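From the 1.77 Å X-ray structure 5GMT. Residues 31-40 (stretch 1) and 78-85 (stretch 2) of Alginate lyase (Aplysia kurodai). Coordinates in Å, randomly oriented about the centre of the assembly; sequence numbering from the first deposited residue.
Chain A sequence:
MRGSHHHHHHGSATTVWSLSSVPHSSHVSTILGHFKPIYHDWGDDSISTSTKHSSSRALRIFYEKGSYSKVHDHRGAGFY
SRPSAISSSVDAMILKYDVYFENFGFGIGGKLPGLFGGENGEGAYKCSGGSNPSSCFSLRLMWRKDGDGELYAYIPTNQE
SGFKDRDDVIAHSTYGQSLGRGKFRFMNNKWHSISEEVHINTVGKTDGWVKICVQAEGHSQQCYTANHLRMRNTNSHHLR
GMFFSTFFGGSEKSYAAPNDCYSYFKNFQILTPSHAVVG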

ATOM      1  N   ILE A  31       7.240  14.837  11.840  1.00 10.79           N
ATOM      2  CA  ILE A  31       7.691  14.070  10.675  1.00  9.67           C
ATOM      3  C   ILE A  31       6.519  13.789   9.736  1.00  8.16           C
ATOM      4  O   ILE A  31       6.631  13.939   8.517  1.00  9.10           O
ATOM      5  CB  ILE A  31       8.354  12.740  11.094  1.00  6.02           C
ATOM      6  CG1 ILE A  31       9.648  13.030  11.873  1.00  7.83           C
ATOM      7  CG2 ILE A  31       8.633  11.849   9.878  1.00 10.02           C
ATOM      8  CD1 ILE A  31      10.284  11.810  12.496  1.00  6.21           C
ATOM      9  N   LEU A  32       5.386  13.419  10.317  1.00  8.50           N
ATOM     10  CA  LEU A  32       4.226  13.000   9.531  1.00  9.58           C
ATOM     11  C   LEU A  32       3.270  14.149   9.225  1.00 12.38           C
ATOM     12  O   LEU A  32       2.175  13.916   8.713  1.00  8.59           O
ATOM     13  CB  LEU A  32       3.460  11.898  10.268  1.00  8.79           C
ATOM     14  CG  LEU A  32       4.238  10.645  10.625  1.00  8.01           C
ATOM     15  CD1 LEU A  32       3.309   9.655  11.330  1.00  7.22           C
ATOM     16  CD2 LEU A  32       4.837  10.049   9.356  1.00  7.92           C
ATOM     17  N   GLY A  33       3.688  15.378   9.524  1.00  9.30           N
ATOM     18  CA  GLY A  33       2.792  16.522   9.434  1.00  9.74           C
ATOM     19  C   GLY A  33       2.031  16.677   8.128  1.00  9.96           C
ATOM     20  O   GLY A  33       0.810  16.875   8.135  1.00 11.88           O
ATOM     21  N   HIS A  34       2.732  16.573   7.003  1.00  8.41           N
ATOM     22  CA  HIS A  34       2.091  16.807   5.715  1.00  8.23           C
ATOM     23  C   HIS A  34       1.310  15.593   5.200  1.00 10.94           C
ATOM     24  O   HIS A  34       0.724  15.666   4.127  1.00  9.63           O
ATOM     25  CB  HIS A  34       3.113  17.246   4.665  1.00 10.14           C
ATOM     26  CG  HIS A  34       2.496  17.771   3.401  1.00 18.32           C
ATOM     27  ND1 HIS A  34       1.625  18.841   3.387  1.00 24.21           N
ATOM     28  CD2 HIS A  34       2.615  17.365   2.113  1.00 14.72           C
ATOM     29  CE1 HIS A  34       1.235  19.072   2.145  1.00 28.01           C
ATOM     30  NE2 HIS A  34       1.818  18.189   1.353  1.00 14.18           N
ATOM     31  N   PHE A  35       1.264  14.501   5.967  1.00  8.22           N
ATOM     32  CA  PHE A  35       0.372  13.392   5.629  1.00  9.16           C
ATOM     33  C   PHE A  35      -1.019  13.639   6.207  1.00  9.85           C
ATOM     34  O   PHE A  35      -1.968  12.921   5.896  1.00  8.25           O
ATOM     35  CB  PHE A  35       0.883  12.048   6.174  1.00 10.70           C
ATOM     36  CG  PHE A  35       2.151  11.547   5.534  1.00  7.64           C
ATOM     37  CD1 PHE A  35       2.122  10.901   4.305  1.00  7.85           C
ATOM     38  CD2 PHE A  35       3.370  11.680   6.191  1.00  7.64           C
ATOM     39  CE1 PHE A  35       3.295  10.416   3.731  1.00  7.67           C
ATOM     40  CE2 PHE A  35       4.548  11.196   5.628  1.00  7.57           C
ATOM     41  CZ  PHE A  35       4.514  10.565   4.398  1.00  8.15           C
ATOM     42  N   LYS A  36      -1.132  14.643   7.069  1.00  9.09           N
ATOM     43  CA  LYS A  36      -2.322  14.793   7.899  1.00  9.96           C
ATOM     44  C   LYS A  36      -3.503  15.364   7.110  1.00  8.54           C
ATOM     45  O   LYS A  36      -3.312  16.087   6.138  1.00 10.03           O
ATOM     46  CB  LYS A  36      -2.005  15.665   9.124  1.00 11.80           C
ATOM     47  CG  LYS A  36      -1.121  14.981  10.163  1.00 13.83           C
ATOM     48  CD  LYS A  36      -0.717  15.943  11.274  1.00 16.66           C
ATOM     49  CE  LYS A  36       0.190  15.268  12.297  1.00 19.10           C
ATOM     50  NZ  LYS A  36       0.757  16.249  13.281  1.00 19.57           N
ATOM     51  N   PRO A  37      -4.736  15.031   7.523  1.00  7.93           N
ATOM     52  CA  PRO A  37      -5.086  14.230   8.704  1.00  7.44           C
ATOM     53  C   PRO A  37      -4.741  12.751   8.544  1.00  8.96           C
ATOM     54  O   PRO A  37      -4.905  12.182   7.456  1.00  8.16           O
ATOM     55  CB  PRO A  37      -6.597  14.427   8.827  1.00  9.37           C
ATOM     56  CG  PRO A  37      -7.042  14.726   7.439  1.00 11.30           C
ATOM     57  CD  PRO A  37      -5.932  15.512   6.808  1.00 10.51           C
ATOM     58  N   ILE A  38      -4.257  12.152   9.626  1.00  6.56           N
ATOM     59  CA  ILE A  38      -3.980  10.738   9.633  1.00  8.19           C
ATOM     60  C   ILE A  38      -4.844  10.059  10.684  1.00  9.49           C
ATOM     61  O   ILE A  38      -5.340  10.701  11.618  1.00  9.13           O
ATOM     62  CB  ILE A  38      -2.478  10.433   9.871  1.00  8.53           C
ATOM     63  CG1 ILE A  38      -2.054  10.792  11.292  1.00  9.62           C
ATOM     64  CG2 ILE A  38      -1.591  11.143   8.818  1.00  8.62           C
ATOM     65  CD1 ILE A  38      -0.592  10.505  11.556  1.00 13.04           C
ATOM     66  N   TYR A  39      -5.062   8.764  10.487  1.00  7.74           N
ATOM     67  CA  TYR A  39      -5.975   7.988  11.302  1.00  7.13           C
ATOM     68  C   TYR A  39      -5.339   6.645  11.645  1.00  9.49           C
ATOM     69  O   TYR A  39      -4.704   6.017  10.792  1.00  6.80           O
ATOM     70  CB  TYR A  39      -7.305   7.767  10.562  1.00  7.73           C
ATOM     71  CG  TYR A  39      -7.971   9.037  10.072  1.00 10.29           C
ATOM     72  CD1 TYR A  39      -7.530   9.677   8.908  1.00  7.25           C
ATOM     73  CD2 TYR A  39      -9.061   9.578  10.744  1.00 11.29           C
ATOM     74  CE1 TYR A  39      -8.129  10.828   8.463  1.00  9.33           C
ATOM     75  CE2 TYR A  39      -9.675  10.728  10.297  1.00 11.17           C
ATOM     76  CZ  TYR A  39      -9.210  11.344   9.152  1.00 10.99           C
ATOM     77  OH  TYR A  39      -9.818  12.489   8.705  1.00 13.79           O
ATOM     78  N   HIS A  40      -5.513   6.215  12.892  1.00  7.51           N
ATOM     79  CA  HIS A  40      -5.040   4.904  13.323  1.00  8.71           C
ATOM     80  C   HIS A  40      -3.536   4.731  13.076  1.00  9.01           C
ATOM     81  O   HIS A  40      -3.076   3.700  12.574  1.00  8.91           O
ATOM     82  CB  HIS A  40      -5.863   3.810  12.628  1.00  9.31           C
ATOM     83  CG  HIS A  40      -7.330   3.918  12.907  1.00 11.07           C
ATOM     84  ND1 HIS A  40      -7.874   3.558  14.120  1.00 12.45           N
ATOM     85  CD2 HIS A  40      -8.359   4.374  12.155  1.00  8.14           C
ATOM     86  CE1 HIS A  40      -9.176   3.780  14.103  1.00 13.05           C
ATOM     87  NE2 HIS A  40      -9.496   4.279  12.922  1.00 10.49           N
ATOM     88  N   GLY A  78       2.295   2.304  10.531  1.00  8.71           N
ATOM     89  CA  GLY A  78       1.075   2.346   9.748  1.00  7.54           C
ATOM     90  C   GLY A  78       0.245   3.564  10.070  1.00  8.27           C
ATOM     91  O   GLY A  78       0.264   4.057  11.205  1.00  7.40           O
ATOM     92  N   PHE A  79      -0.461   4.063   9.062  1.00  6.26           N
ATOM     93  CA  PHE A  79      -1.462   5.117   9.266  1.00  6.30           C
ATOM     94  C   PHE A  79      -2.269   5.276   8.001  1.00  6.07           C
ATOM     95  O   PHE A  79      -1.773   5.016   6.918  1.00  7.43           O
ATOM     96  CB  PHE A  79      -0.816   6.469   9.665  1.00  8.14           C
ATOM     97  CG  PHE A  79       0.209   6.992   8.676  1.00  7.74           C
ATOM     98  CD1 PHE A  79      -0.186   7.739   7.571  1.00  6.77           C
ATOM     99  CD2 PHE A  79       1.571   6.756   8.869  1.00  8.07           C
ATOM    100  CE1 PHE A  79       0.752   8.228   6.663  1.00  8.91           C
ATOM    101  CE2 PHE A  79       2.519   7.242   7.972  1.00 10.01           C
ATOM    102  CZ  PHE A  79       2.110   7.984   6.864  1.00  9.21           C
ATOM    103  N   TYR A  80      -3.518   5.709   8.132  1.00  5.04           N
ATOM    104  CA  TYR A  80      -4.269   6.117   6.960  1.00  6.84           C
ATOM    105  C   TYR A  80      -4.124   7.623   6.798  1.00 10.14           C
ATOM    106  O   TYR A  80      -4.193   8.366   7.778  1.00  9.36           O
ATOM    107  CB  TYR A  80      -5.742   5.751   7.084  1.00  5.19           C
ATOM    108  CG  TYR A  80      -6.068   4.274   7.096  1.00  5.33           C
ATOM    109  CD1 TYR A  80      -6.451   3.622   5.932  1.00  7.30           C
ATOM    110  CD2 TYR A  80      -6.052   3.546   8.283  1.00  6.19           C
ATOM    111  CE1 TYR A  80      -6.795   2.271   5.936  1.00  6.15           C
ATOM    112  CE2 TYR A  80      -6.391   2.191   8.301  1.00  6.90           C
ATOM    113  CZ  TYR A  80      -6.775   1.566   7.120  1.00  7.64           C
ATOM    114  OH  TYR A  80      -7.109   0.224   7.104  1.00  7.12           O
ATOM    115  N   SER A  81      -3.926   8.063   5.562  1.00  6.28           N
ATOM    116  CA  SER A  81      -3.745   9.475   5.246  1.00  8.65           C
ATOM    117  C   SER A  81      -4.836   9.950   4.290  1.00  7.42           C
ATOM    118  O   SER A  81      -5.023   9.360   3.223  1.00  7.08           O
ATOM    119  CB  SER A  81      -2.358   9.693   4.628  1.00  8.03           C
ATOM    120  OG  SER A  81      -2.228  10.977   4.047  1.00  8.74           O
ATOM    121  N   ARG A  82      -5.563  11.001   4.674  1.00  7.76           N
ATOM    122  CA  ARG A  82      -6.603  11.565   3.824  1.00  8.94           C
ATOM    123  C   ARG A  82      -6.395  13.065   3.639  1.00 10.63           C
ATOM    124  O   ARG A  82      -7.062  13.875   4.284  1.00 11.37           O
ATOM    125  CB  ARG A  82      -7.986  11.293   4.412  1.00  8.56           C
ATOM    126  CG  ARG A  82      -8.322   9.816   4.526  1.00 11.38           C
ATOM    127  CD  ARG A  82      -9.657   9.617   5.222  1.00  7.73           C
ATOM    128  NE  ARG A  82     -10.757  10.258   4.501  1.00  9.66           N
ATOM    129  CZ  ARG A  82     -12.035  10.110   4.832  1.00  9.99           C
ATOM    130  NH1 ARG A  82     -12.360   9.328   5.857  1.00 10.95           N
ATOM    131  NH2 ARG A  82     -12.985  10.722   4.138  1.00  9.84           N
ATOM    132  N   PRO A  83      -5.448  13.440   2.768  1.00 10.33           N
ATOM    133  CA  PRO A  83      -5.160  14.863   2.549  1.00 11.34           C
ATOM    134  C   PRO A  83      -6.425  15.640   2.184  1.00 12.96           C
ATOM    135  O   PRO A  83      -7.247  15.140   1.416  1.00 11.02           O
ATOM    136  CB  PRO A  83      -4.157  14.836   1.398  1.00 14.77           C
ATOM    137  CG  PRO A  83      -3.434  13.535   1.589  1.00 12.59           C
ATOM    138  CD  PRO A  83      -4.470  12.563   2.100  1.00  9.54           C
ATOM    139  N   SER A  84      -6.581  16.838   2.744  1.00 15.11           N
ATOM    140  CA  SER A  84      -7.840  17.560   2.631  1.00 15.24           C
ATOM    141  C   SER A  84      -8.179  17.906   1.183  1.00 15.91           C
ATOM    142  O   SER A  84      -9.351  18.080   0.843  1.00 16.05           O
ATOM    143  CB  SER A  84      -7.810  18.838   3.470  1.00 17.68           C
ATOM    144  OG  SER A  84      -6.937  19.785   2.886  1.00 26.51           O
ATOM    145  N   ALA A  85      -7.169  17.986   0.324  1.00 14.36           N
ATOM    146  CA  ALA A  85      -7.400  18.307  -1.090  1.00 16.01           C
ATOM    147  C   ALA A  85      -8.207  17.241  -1.843  1.00 18.99           C
ATOM    148  O   ALA A  85      -8.705  17.488  -2.945  1.00 19.17           O
ATOM    149  CB  ALA A  85      -6.080  18.533  -1.789  1.00 19.91           C
TER
HETATM  150  O   HOH W   1      -4.603  17.795   4.535  1.00 17.05           O

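Three aromatic residues, Phe79, Tyr39 and Tyr80, cover the most surface in this contact, and the rest can be read from how the backbone positions them. The two stretches run antiparallel over a short register, with Ile38 opposite Ser81 and Tyr39 opposite Tyr80. The Tyr39–Tyr80 pair is the hydrogen-bonded one: Tyr39 N donates to Tyr80 O at 2.9 Å, and Tyr80 N donates to Tyr39 O, also at 2.9 Å. The second bond is nearly straight at 175°, the first more bent at 144°. Tyr80 O also receives a CA-H...O contact, with Ile38 CA only 3.0 Å away. The ladder gains one more rung where Arg82 N donates to Pro37 O at 3.1 Å and 176°, beyond the end of the strand in the second stretch.

Phe79 has the largest covered area, and it earns this by reaching across the first stretch rather than by facing its register neighbour. With chi1 in the p well, its ring lies among Leu32, Phe35 and Ile38. Leu32 CD2 approaches Phe79 CE2 at 3.9 Å, and Ile38 CG2 approaches Phe79 CD1 at the same distance. Against Phe35 the arrangement is edge-to-face: the edge of Phe79 points toward the face of Phe35, with centroids 5.0 Å apart and planes at 60°. Phe35 CG and Phe79 CE1 are 3.8 Å apart. One ring thus gathers side chains from three separate places: Leu32, where the chain leaves helical phi/psi, a 3-10 segment and a strand. The rule is that a single large apolar residue can tie a strand to the turn leading into its partner.

That 3-10 segment is held by its own backbone bonds, Phe35 N to Leu32 O at 3.0 Å and Lys36 N to Gly33 O at 3.1 Å. Phe35 O is left to accept from Ser81 OG at 2.7 Å. Ser81 shares its sheet face with Ile38, so a small polar side chain fastens the turn's carbonyl beside the apolar cluster.

Tyr39 and Tyr80 occupy the other face. Their CB atoms are 4.3 Å apart, nearer than the CA atoms at 5.0 Å, and the rings find different company. Tyr39 CE1 lies 3.8 Å from Arg82 CD, so the aliphatic part of the arginine packs against the ring while its NH1 and NH2 are hydrogen-bonded elsewhere in the structure. At the edge of the Tyr80 ring, His40 CB comes to 4.4 Å from Tyr80 CD2, just where the first stretch turns its corner.

Beyond the ladder, the peptide bond before Pro37 is cis, and direct contact loosens: Pro37 CD stays 4.3 Å from Ser84 N. Here water takes over, donating to Lys36 O at 2.7 Å and accepting from Ser84 N at 2.8 Å. The design reads as a short backbone ladder, an apolar cluster round Phe79, tyrosines on the face they share and a water bridge beyond the last direct bond.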